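Local coordinates for protein ubiquitin-activating enzyme E1-like (Saccharomyces cerevisiae, PDB 3ONH) that forms with AOS1 the dimeric SUMO E1 ligase that activates SMT3 in an ATP-dependent reaction, this chain being its ubiquitin-fold domain, at residues S14-K19 with N102-P107; G71-F76 with E90-V95. One frame throughout, in Å; residues are numbered along the deposited sequence.

Contact 1. Residues S14-K19 with N102-P107; sequences SDCLNK and NTCSLP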
loop_
_atom_site.group_PDB
_atom_site.type_symbol
_atom_site.label_atom_id
_atom_site.label_comp_id
_atom_site.label_asym_id
_atom_site.label_seq_id
_atom_site.Cartn_x
_atom_site.Cartn_y
_atom_site.Cartn_z
ATOM N N SER A 14 14.870 3.744 -5.490
ATOM C CA SER A 14 14.520 3.359 -6.850
ATOM C C SER A 14 14.606 1.856 -7.061
ATOM O O SER A 14 13.732 1.253 -7.674
ATOM C CB SER A 14 15.438 4.068 -7.841
ATOM O OG SER A 14 15.533 5.448 -7.533
ATOM N N ASP A 15 15.677 1.255 -6.561
ATOM C CA ASP A 15 15.894 -0.172 -6.722
ATOM C C ASP A 15 14.787 -0.949 -6.044
ATOM O O ASP A 15 14.530 -2.100 -6.385
ATOM C CB ASP A 15 17.233 -0.582 -6.116
ATOM C CG ASP A 15 17.267 -0.408 -4.609
ATOM O OD1 ASP A 15 16.768 0.620 -4.113
ATOM O OD2 ASP A 15 17.805 -1.298 -3.919
ATOM N N CYS A 16 14.132 -0.314 -5.079
ATOM C CA CYS A 16 13.099 -0.986 -4.304
ATOM C C CYS A 16 11.774 -1.079 -5.067
ATOM O O CYS A 16 11.103 -2.103 -5.041
ATOM C CB CYS A 16 12.903 -0.297 -2.955
ATOM S SG CYS A 16 11.918 -1.256 -1.799
ATOM N N LEU A 17 11.401 -0.008 -5.750
ATOM C CA LEU A 17 10.217 -0.059 -6.582
ATOM C C LEU A 17 10.375 -1.187 -7.593
ATOM O O LEU A 17 9.414 -1.886 -7.910
ATOM C CB LEU A 17 10.015 1.270 -7.307
ATOM C CG LEU A 17 8.602 1.538 -7.829
ATOM C CD1 LEU A 17 7.675 1.964 -6.707
ATOM C CD2 LEU A 17 8.638 2.599 -8.908
ATOM N N ASN A 18 11.595 -1.369 -8.081
ATOM C CA ASN A 18 11.867 -2.331 -9.142
ATOM C C ASN A 18 11.982 -3.776 -8.681
ATOM O O ASN A 18 11.955 -4.682 -9.507
ATOM C CB ASN A 18 13.139 -1.955 -9.908
ATOM C CG ASN A 18 13.054 -0.588 -10.557
ATOM O OD1 ASN A 18 11.976 -0.010 -10.681
ATOM N ND2 ASN A 18 14.198 -0.065 -10.976
ATOM N N LYS A 19 12.123 -4.003 -7.380
ATOM C CA LYS A 19 12.317 -5.366 -6.887
ATOM C C LYS A 19 11.210 -5.833 -5.956
ATOM O O LYS A 19 10.981 -7.030 -5.812
ATOM C CB LYS A 19 13.654 -5.498 -6.167
ATOM C CG LYS A 19 13.712 -4.758 -4.846
ATOM C CD LYS A 19 15.057 -4.954 -4.170
ATOM C CE LYS A 19 16.181 -4.711 -5.163
ATOM N NZ LYS A 19 17.552 -4.892 -4.582
ATOM N N ASN A 102 17.709 -0.465 -1.279
ATOM C CA ASN A 102 16.801 -1.348 -0.568
ATOM C C ASN A 102 16.184 -0.656 0.636
ATOM O O ASN A 102 16.120 -1.216 1.727
ATOM C CB ASN A 102 17.530 -2.620 -0.137
ATOM C CG ASN A 102 18.131 -3.363 -1.311
ATOM O OD1 ASN A 102 17.437 -3.687 -2.269
ATOM N ND2 ASN A 102 19.427 -3.628 -1.247
ATOM N N THR A 103 15.742 0.576 0.426
ATOM C CA THR A 103 14.990 1.292 1.431
ATOM C C THR A 103 13.521 1.209 1.046
ATOM O O THR A 103 13.151 1.494 -0.090
ATOM C CB THR A 103 15.418 2.769 1.518
ATOM O OG1 THR A 103 16.830 2.843 1.744
ATOM C CG2 THR A 103 14.701 3.474 2.652
ATOM N N CYS A 104 12.696 0.774 1.985
ATOM C CA CYS A 104 11.258 0.888 1.846
ATOM C C CYS A 104 10.705 1.240 3.203
ATOM O O CYS A 104 10.334 0.365 3.976
ATOM C CB CYS A 104 10.633 -0.412 1.359
ATOM S SG CYS A 104 8.827 -0.335 1.259
ATOM N N SER A 105 10.662 2.532 3.494
ATOM C CA SER A 105 10.298 2.995 4.820
ATOM C C SER A 105 8.831 3.411 4.883
ATOM O O SER A 105 8.447 4.404 4.282
ATOM C CB SER A 105 11.191 4.172 5.205
ATOM O OG SER A 105 11.129 4.440 6.591
ATOM N N LEU A 106 8.015 2.651 5.609
ATOM C CA LEU A 106 6.615 3.010 5.786
ATOM C C LEU A 106 6.447 4.031 6.905
ATOM O O LEU A 106 7.096 3.946 7.941
ATOM C CB LEU A 106 5.751 1.778 6.078
ATOM C CG LEU A 106 5.567 0.735 4.971
ATOM C CD1 LEU A 106 4.331 -0.110 5.224
ATOM C CD2 LEU A 106 5.457 1.395 3.627
ATOM N N PRO A 107 5.552 4.999 6.701
ATOM C CA PRO A 107 5.333 6.045 7.701
ATOM C C PRO A 107 4.702 5.519 8.991
ATOM O O PRO A 107 3.819 4.653 8.962
ATOM C CB PRO A 107 4.362 6.992 6.995
ATOM C CG PRO A 107 3.657 6.131 6.001
ATOM C CD PRO A 107 4.721 5.197 5.504
#

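Contact 2. Residues G71-F76 with E90-V95; sequences GSIILF and ELFLDV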
loop_
_atom_site.group_PDB
_atom_site.type_symbol
_atom_site.label_atom_id
_atom_site.label_comp_id
_atom_site.label_asym_id
_atom_site.label_seq_id
_atom_site.Cartn_x
_atom_site.Cartn_y
_atom_site.Cartn_z
ATOM N N GLY A 71 5.246 9.486 -6.800
ATOM C CA GLY A 71 4.084 10.350 -6.828
ATOM C C GLY A 71 2.778 9.596 -6.910
ATOM O O GLY A 71 1.705 10.187 -6.824
ATOM N N SER A 72 2.864 8.282 -7.094
ATOM C CA SER A 72 1.673 7.449 -7.069
ATOM C C SER A 72 1.089 7.506 -5.678
ATOM O O SER A 72 1.815 7.598 -4.694
ATOM C CB SER A 72 1.995 5.996 -7.419
ATOM O OG SER A 72 2.257 5.839 -8.797
ATOM N N ILE A 73 -0.232 7.461 -5.603
ATOM C CA ILE A 73 -0.918 7.403 -4.331
ATOM C C ILE A 73 -1.693 6.094 -4.254
ATOM O O ILE A 73 -2.488 5.775 -5.140
ATOM C CB ILE A 73 -1.847 8.607 -4.156
ATOM C CG1 ILE A 73 -1.014 9.864 -3.912
ATOM C CG2 ILE A 73 -2.809 8.375 -3.006
ATOM C CD1 ILE A 73 -1.812 11.058 -3.451
ATOM N N ILE A 74 -1.437 5.324 -3.204
ATOM C CA ILE A 74 -2.105 4.047 -3.017
ATOM C C ILE A 74 -3.134 4.160 -1.911
ATOM O O ILE A 74 -2.866 4.754 -0.874
ATOM C CB ILE A 74 -1.097 2.944 -2.655
ATOM C CG1 ILE A 74 -0.114 2.749 -3.801
ATOM C CG2 ILE A 74 -1.815 1.650 -2.363
ATOM C CD1 ILE A 74 -0.780 2.669 -5.135
ATOM N N LEU A 75 -4.322 3.607 -2.142
ATOM C CA LEU A 75 -5.357 3.564 -1.120
ATOM C C LEU A 75 -5.534 2.133 -0.629
ATOM O O LEU A 75 -5.869 1.240 -1.399
ATOM C CB LEU A 75 -6.683 4.099 -1.656
ATOM C CG LEU A 75 -7.838 4.060 -0.664
ATOM C CD1 LEU A 75 -7.658 5.118 0.412
ATOM C CD2 LEU A 75 -9.150 4.259 -1.383
ATOM N N PHE A 76 -5.317 1.921 0.661
ATOM C CA PHE A 76 -5.297 0.584 1.225
ATOM C C PHE A 76 -6.455 0.454 2.198
ATOM O O PHE A 76 -6.484 1.145 3.215
ATOM C CB PHE A 76 -3.975 0.375 1.956
ATOM C CG PHE A 76 -3.636 -1.060 2.203
ATOM C CD1 PHE A 76 -2.797 -1.746 1.339
ATOM C CD2 PHE A 76 -4.137 -1.722 3.307
ATOM C CE1 PHE A 76 -2.470 -3.071 1.566
ATOM C CE2 PHE A 76 -3.815 -3.043 3.540
ATOM C CZ PHE A 76 -2.984 -3.722 2.668
ATOM N N GLU A 90 -4.165 6.456 2.770
ATOM C CA GLU A 90 -3.636 6.843 1.474
ATOM C C GLU A 90 -2.152 7.054 1.621
ATOM O O GLU A 90 -1.718 7.943 2.351
ATOM C CB GLU A 90 -4.281 8.132 0.969
ATOM C CG GLU A 90 -5.641 7.938 0.317
ATOM C CD GLU A 90 -5.991 9.062 -0.653
ATOM O OE1 GLU A 90 -5.067 9.779 -1.087
ATOM O OE2 GLU A 90 -7.185 9.230 -0.984
ATOM N N LEU A 91 -1.378 6.229 0.933
ATOM C CA LEU A 91 0.072 6.300 1.007
ATOM C C LEU A 91 0.687 6.856 -0.277
ATOM O O LEU A 91 0.495 6.312 -1.367
ATOM C CB LEU A 91 0.662 4.923 1.334
ATOM C CG LEU A 91 0.312 4.365 2.715
ATOM C CD1 LEU A 91 0.585 2.892 2.784
ATOM C CD2 LEU A 91 1.083 5.098 3.785
ATOM N N PHE A 92 1.433 7.942 -0.119
ATOM C CA PHE A 92 2.147 8.582 -1.207
ATOM C C PHE A 92 3.498 7.897 -1.385
ATOM O O PHE A 92 4.250 7.767 -0.427
ATOM C CB PHE A 92 2.357 10.062 -0.864
ATOM C CG PHE A 92 2.995 10.864 -1.965
ATOM C CD1 PHE A 92 2.215 11.630 -2.818
ATOM C CD2 PHE A 92 4.371 10.872 -2.139
ATOM C CE1 PHE A 92 2.793 12.373 -3.831
ATOM C CE2 PHE A 92 4.954 11.612 -3.158
ATOM C CZ PHE A 92 4.159 12.365 -4.000
ATOM N N LEU A 93 3.801 7.460 -2.603
ATOM C CA LEU A 93 5.083 6.832 -2.893
ATOM C C LEU A 93 6.136 7.871 -3.244
ATOM O O LEU A 93 6.096 8.488 -4.312
ATOM C CB LEU A 93 4.969 5.819 -4.040
ATOM C CG LEU A 93 3.920 4.718 -3.911
ATOM C CD1 LEU A 93 4.094 3.682 -5.015
ATOM C CD2 LEU A 93 4.035 4.059 -2.550
ATOM N N ASP A 94 7.083 8.052 -2.331
ATOM C CA ASP A 94 8.192 8.992 -2.510
ATOM C C ASP A 94 9.469 8.259 -2.921
ATOM O O ASP A 94 10.258 7.834 -2.077
ATOM C CB ASP A 94 8.412 9.781 -1.215
ATOM C CG ASP A 94 9.646 10.664 -1.258
ATOM O OD1 ASP A 94 10.220 10.852 -2.349
ATOM O OD2 ASP A 94 10.038 11.179 -0.188
ATOM N N VAL A 95 9.660 8.109 -4.228
ATOM C CA VAL A 95 10.838 7.444 -4.758
ATOM C C VAL A 95 11.976 8.457 -4.895
ATOM O O VAL A 95 11.950 9.332 -5.760
ATOM C CB VAL A 95 10.521 6.764 -6.092
ATOM C CG1 VAL A 95 11.785 6.231 -6.742
ATOM C CG2 VAL A 95 9.512 5.650 -5.868
#

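Contact 1. Residues S14-K19 with N102-P107
Asn102 meets Asp15 and Lys19 of the short helix 14-19, at one end of this ubiquitin-like, beta-grasp domain. The contact is mostly polar and lies at the surface. The backbone N of Asn102 forks onto the carboxylate of Asp15. Asn102 N lies 2.8 Å from Asp15 OD2 and 3.2 Å from Asp15 OD1, and both oxygens use their syn lone pairs. The side chains of Asp15 and Asn102 cross at about a right angle. Asn102 OD1 takes a hydrogen bond from Lys19 NZ at 2.6 Å, in the carbonyl plane. Asn102 OD1 also sits 2.9 Å from Asp15 OD2, another acceptor. The Lys19 ammonium, in a long salt bridge with Asp15 OD2, may ease that repulsion. The Lys19 chain bends at chi3 (48°), which turns CE toward OD1 of Asn102.

Farther out, Ser13 OG hydrogen-bonds Asp15 OD1 and the backbone N of Thr103, so it ties the helix start to the returning chain. Pro100 O holds Thr103 OG1. On the inner side, Cys16 CB packs 3.4 Å from Thr103 O. Cys16 SG touches Cys104 CB at 3.5 Å, but Cys16 SG and Cys104 SG stay 4.4 Å apart, unbonded.

Contact 2. Residues G71-F76 with E90-V95
Ile73, Ile74 and Leu75 pair with Phe92, Leu91 and Glu90 in the antiparallel hairpin of strands 73-78 and 84-95, part of the beta-grasp sheet. The short strand axes run at 152°.

Backbone hydrogen bonds form the frame. Ile74 and Leu91 are the hydrogen-bonded pair: Ile74 N bonds Leu91 O, and Leu91 N bonds Ile74 O, both at 2.8 Å. Leu93 N bonds Ser72 O, and Gly71 N bonds Leu93 O with an N-H...O angle of 178°. The hydrogen bonds continue to Gly71, whose phi is positive. Two CA-H...O contacts add to them. Ile73 CA approaches Leu91 O, and Glu90 CA lies 3.2 Å from Ile74 O.

Apolar packing differs on the two faces. On the face of Ile73, Leu75, Glu90 and Phe92, the Phe92 CG stands anti to the backbone N (chi1 -175°). The ring lies against Gly71, with Phe92 CZ 3.5 Å from Gly71 CA and Gly71 C over one face. Ile73 CG1 meets ring atom CD1 of Phe92 obliquely at 3.8 Å. Leu75 CD1 rests on the methylene CG of Glu90 at 3.5 Å. On the other face, Ile74 and Leu91 turn inward, Ile74 onto Leu41 and Leu91 onto Ile29 of helix 22-33. Separately, Ser72 CB touches Leu93 CD1 at 3.9 Å.

Glu90 brings a charge into the contact. Glu90 OE1 passes Ile73 CG2 and forms a salt bridge with Arg7 of the neighbouring strand 6-12. The aliphatic stem of Glu90 packs on Leu75 while its carboxylate is paired with Arg7.

The chemistry implies a two-sided sheet: Ile74 and Leu91 face the hydrophobic interior, while the partly exposed face mixes apolar contacts with the carboxylate of Glu90, whose charge is met by Arg7 outside the two segments.

How the contacts relate
From the N terminus, strand 6-12 leads into helix 14-19, the first half of contact 1. The chain then makes helix 22-33 and the strands 39-43 and 48-52. At 71-76 it enters contact 2, which closes a short loop when 90-95 returns. Strand 84-95 leads on to 102-107, where contact 1 closes. Contact 2 is therefore nested inside the loop of contact 1. Strand 6-12 lies between the later elements, parallel to 84-95 and antiparallel to 104-105. The contacts touch directly: Pro107 CG packs 3.6 Å from Leu91 CD2, and Ser14 OG lies 3.9 Å from Val95 CG1. Their centres are about 12 Å apart.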